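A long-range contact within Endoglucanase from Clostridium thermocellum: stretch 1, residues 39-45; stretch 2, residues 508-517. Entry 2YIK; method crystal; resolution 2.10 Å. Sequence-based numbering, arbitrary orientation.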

# COMPACT_ATOMS: atom_id res chain seq x y z
N ASN A 39 -6.68 15.99 -16.20
CA ASN A 39 -5.25 16.00 -16.46
C ASN A 39 -4.62 14.92 -15.59
O ASN A 39 -4.46 15.10 -14.38
CB ASN A 39 -4.72 17.39 -16.06
CG ASN A 39 -3.24 17.56 -16.31
OD1 ASN A 39 -2.51 16.58 -16.46
ND2 ASN A 39 -2.79 18.81 -16.33
N TYR A 40 -4.25 13.79 -16.20
CA TYR A 40 -3.67 12.68 -15.45
C TYR A 40 -2.23 12.89 -15.00
O TYR A 40 -1.79 12.26 -14.05
CB TYR A 40 -3.80 11.40 -16.27
CG TYR A 40 -5.20 11.22 -16.82
CD1 TYR A 40 -6.32 11.26 -15.98
CD2 TYR A 40 -5.42 11.10 -18.19
CE1 TYR A 40 -7.61 11.19 -16.49
CE2 TYR A 40 -6.71 11.03 -18.72
CZ TYR A 40 -7.79 11.08 -17.86
OH TYR A 40 -9.06 11.05 -18.40
N ALA A 41 -1.50 13.77 -15.69
CA ALA A 41 -0.12 14.06 -15.30
C ALA A 41 -0.15 14.81 -13.98
O ALA A 41 0.62 14.52 -13.06
CB ALA A 41 0.58 14.90 -16.37
N LYS A 42 -1.06 15.77 -13.89
CA LYS A 42 -1.20 16.56 -12.67
C LYS A 42 -1.79 15.69 -11.56
O LYS A 42 -1.45 15.85 -10.39
CB LYS A 42 -2.12 17.75 -12.94
CG LYS A 42 -2.46 18.55 -11.69
CD LYS A 42 -3.41 19.71 -11.98
CE LYS A 42 -4.02 20.23 -10.68
NZ LYS A 42 -4.84 21.46 -10.87
N ALA A 43 -2.67 14.76 -11.93
CA ALA A 43 -3.28 13.87 -10.95
C ALA A 43 -2.20 13.01 -10.31
O ALA A 43 -2.18 12.80 -9.09
CB ALA A 43 -4.34 13.01 -11.61
N LEU A 44 -1.29 12.50 -11.14
CA LEU A 44 -0.19 11.68 -10.66
C LEU A 44 0.66 12.51 -9.71
O LEU A 44 0.98 12.09 -8.59
CB LEU A 44 0.67 11.19 -11.84
CG LEU A 44 1.96 10.46 -11.45
CD1 LEU A 44 1.61 9.23 -10.61
CD2 LEU A 44 2.73 10.04 -12.70
N GLN A 45 1.04 13.70 -10.16
CA GLN A 45 1.86 14.59 -9.35
C GLN A 45 1.23 14.81 -7.99
O GLN A 45 1.86 14.58 -6.95
CB GLN A 45 2.02 15.94 -10.06
CG GLN A 45 2.56 17.04 -9.16
CD GLN A 45 2.53 18.41 -9.82
OE1 GLN A 45 1.56 18.76 -10.51
NE2 GLN A 45 3.58 19.20 -9.61
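Stretch 2, residues 508-517: ACAGLYRFFG

Residues 508-516 form a helix that begins earlier in the chain, with phi/psi near -60/-40 over most of its length and i-to-i+4 bonds such as Tyr513 N to Cys509 O (3.0 Å) and Phe516 N to Leu512 O (2.7 Å). Gly517 is the first residue to leave helical phi/psi. This helix packs on helix 40-45 in a nearly antiparallel sense: the N-to-C directions differ by 158°, the signed crossing angle is -158°, and the axes approach to 8.2 Å. The register follows from the CA pairs, Tyr40 CA to Tyr513 CA at 5.3 Å and Leu44 CA to Cys509 CA at 5.0 Å; as stretch 1 advances, stretch 2 runs back.

At one end of the contact Cys509 sits against Ala43 and Leu44. Its CA-to-CB bond points toward stretch 1, and with chi1 in m its SG lies 3.6 Å from Ala43 CB, while its CB comes within 3.6 Å of Leu44 CA, so that it touches backbone as well as side chain. Beside it, Leu44 CD2 reaches Ala510 CB at 4.1 Å.

At the other end the main bump is the Tyr40 ring, which fits among residues spaced one turn apart on stretch 2. Leu512 CB covers one face, 4.1 Å from the ring centroid and 22° off the normal, a CH-pi contact; Phe516 CB lies 4.0 Å from Tyr40 CE2, although the end of the Phe516 side chain leads away. At the root of the ring, Tyr40 CB sits 3.9 Å from Cys509 O and 4.2 Å from Tyr513 CB. Tyr513 answers with its own ring, whose CE1 meets Ala41 CB at 3.6 Å. No hydrogen bond crosses the interface; the 423 Å² buried, both sides summed, reflects apolar fit.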

# COMPACT_ATOMS: atom_id res chain seq x y z
N ALA A 508 -2.73 4.24 -10.95
CA ALA A 508 -3.80 4.42 -11.93
C ALA A 508 -3.58 5.71 -12.72
O ALA A 508 -3.78 5.75 -13.93
CB ALA A 508 -5.16 4.45 -11.23
N CYS A 509 -3.17 6.77 -12.02
CA CYS A 509 -2.90 8.05 -12.67
C CYS A 509 -1.80 7.88 -13.70
O CYS A 509 -1.92 8.35 -14.83
CB CYS A 509 -2.48 9.10 -11.64
SG CYS A 509 -3.80 9.64 -10.53
N ALA A 510 -0.72 7.20 -13.29
CA ALA A 510 0.41 6.96 -14.19
C ALA A 510 -0.03 6.13 -15.38
O ALA A 510 0.35 6.41 -16.52
CB ALA A 510 1.53 6.23 -13.44
N GLY A 511 -0.82 5.09 -15.11
CA GLY A 511 -1.30 4.22 -16.16
C GLY A 511 -2.19 4.95 -17.16
O GLY A 511 -2.13 4.68 -18.36
N LEU A 512 -3.03 5.85 -16.66
CA LEU A 512 -3.92 6.62 -17.53
C LEU A 512 -3.11 7.59 -18.37
O LEU A 512 -3.43 7.84 -19.54
CB LEU A 512 -4.95 7.39 -16.69
CG LEU A 512 -6.07 6.50 -16.13
CD1 LEU A 512 -6.80 7.23 -15.02
CD2 LEU A 512 -7.01 6.10 -17.26
N TYR A 513 -2.05 8.14 -17.79
CA TYR A 513 -1.21 9.07 -18.52
C TYR A 513 -0.51 8.30 -19.63
O TYR A 513 -0.28 8.81 -20.73
CB TYR A 513 -0.17 9.71 -17.61
CG TYR A 513 0.64 10.75 -18.33
CD1 TYR A 513 0.09 11.98 -18.68
CD2 TYR A 513 1.95 10.47 -18.73
CE1 TYR A 513 0.82 12.92 -19.41
CE2 TYR A 513 2.69 11.40 -19.47
CZ TYR A 513 2.12 12.62 -19.80
OH TYR A 513 2.85 13.53 -20.53
N ARG A 514 -0.16 7.06 -19.33
CA ARG A 514 0.52 6.21 -20.30
C ARG A 514 -0.27 6.05 -21.60
O ARG A 514 0.30 6.17 -22.68
CB ARG A 514 0.76 4.83 -19.69
CG ARG A 514 1.50 3.86 -20.61
CD ARG A 514 1.73 2.52 -19.93
NE ARG A 514 2.62 1.65 -20.69
CZ ARG A 514 3.91 1.45 -20.40
NH1 ARG A 514 4.46 2.05 -19.36
NH2 ARG A 514 4.64 0.66 -21.16
N PHE A 515 -1.56 5.79 -21.48
CA PHE A 515 -2.40 5.57 -22.66
C PHE A 515 -3.18 6.78 -23.16
O PHE A 515 -3.54 6.84 -24.33
CB PHE A 515 -3.41 4.44 -22.41
CG PHE A 515 -2.79 3.12 -22.02
CD1 PHE A 515 -1.85 2.51 -22.85
CD2 PHE A 515 -3.16 2.48 -20.84
CE1 PHE A 515 -1.30 1.27 -22.51
CE2 PHE A 515 -2.62 1.24 -20.50
CZ PHE A 515 -1.69 0.64 -21.34
N PHE A 516 -3.44 7.74 -22.28
CA PHE A 516 -4.24 8.91 -22.64
C PHE A 516 -3.61 10.30 -22.47
O PHE A 516 -4.27 11.30 -22.72
CB PHE A 516 -5.56 8.88 -21.86
CG PHE A 516 -6.32 7.59 -21.98
CD1 PHE A 516 -6.82 7.18 -23.21
CD2 PHE A 516 -6.50 6.77 -20.87
CE1 PHE A 516 -7.50 5.97 -23.34
CE2 PHE A 516 -7.17 5.56 -20.99
CZ PHE A 516 -7.68 5.15 -22.23
N GLY A 517 -2.35 10.37 -22.06
CA GLY A 517 -1.73 11.68 -21.89
C GLY A 517 -1.48 12.45 -23.18
O GLY A 517 -1.07 11.84 -24.17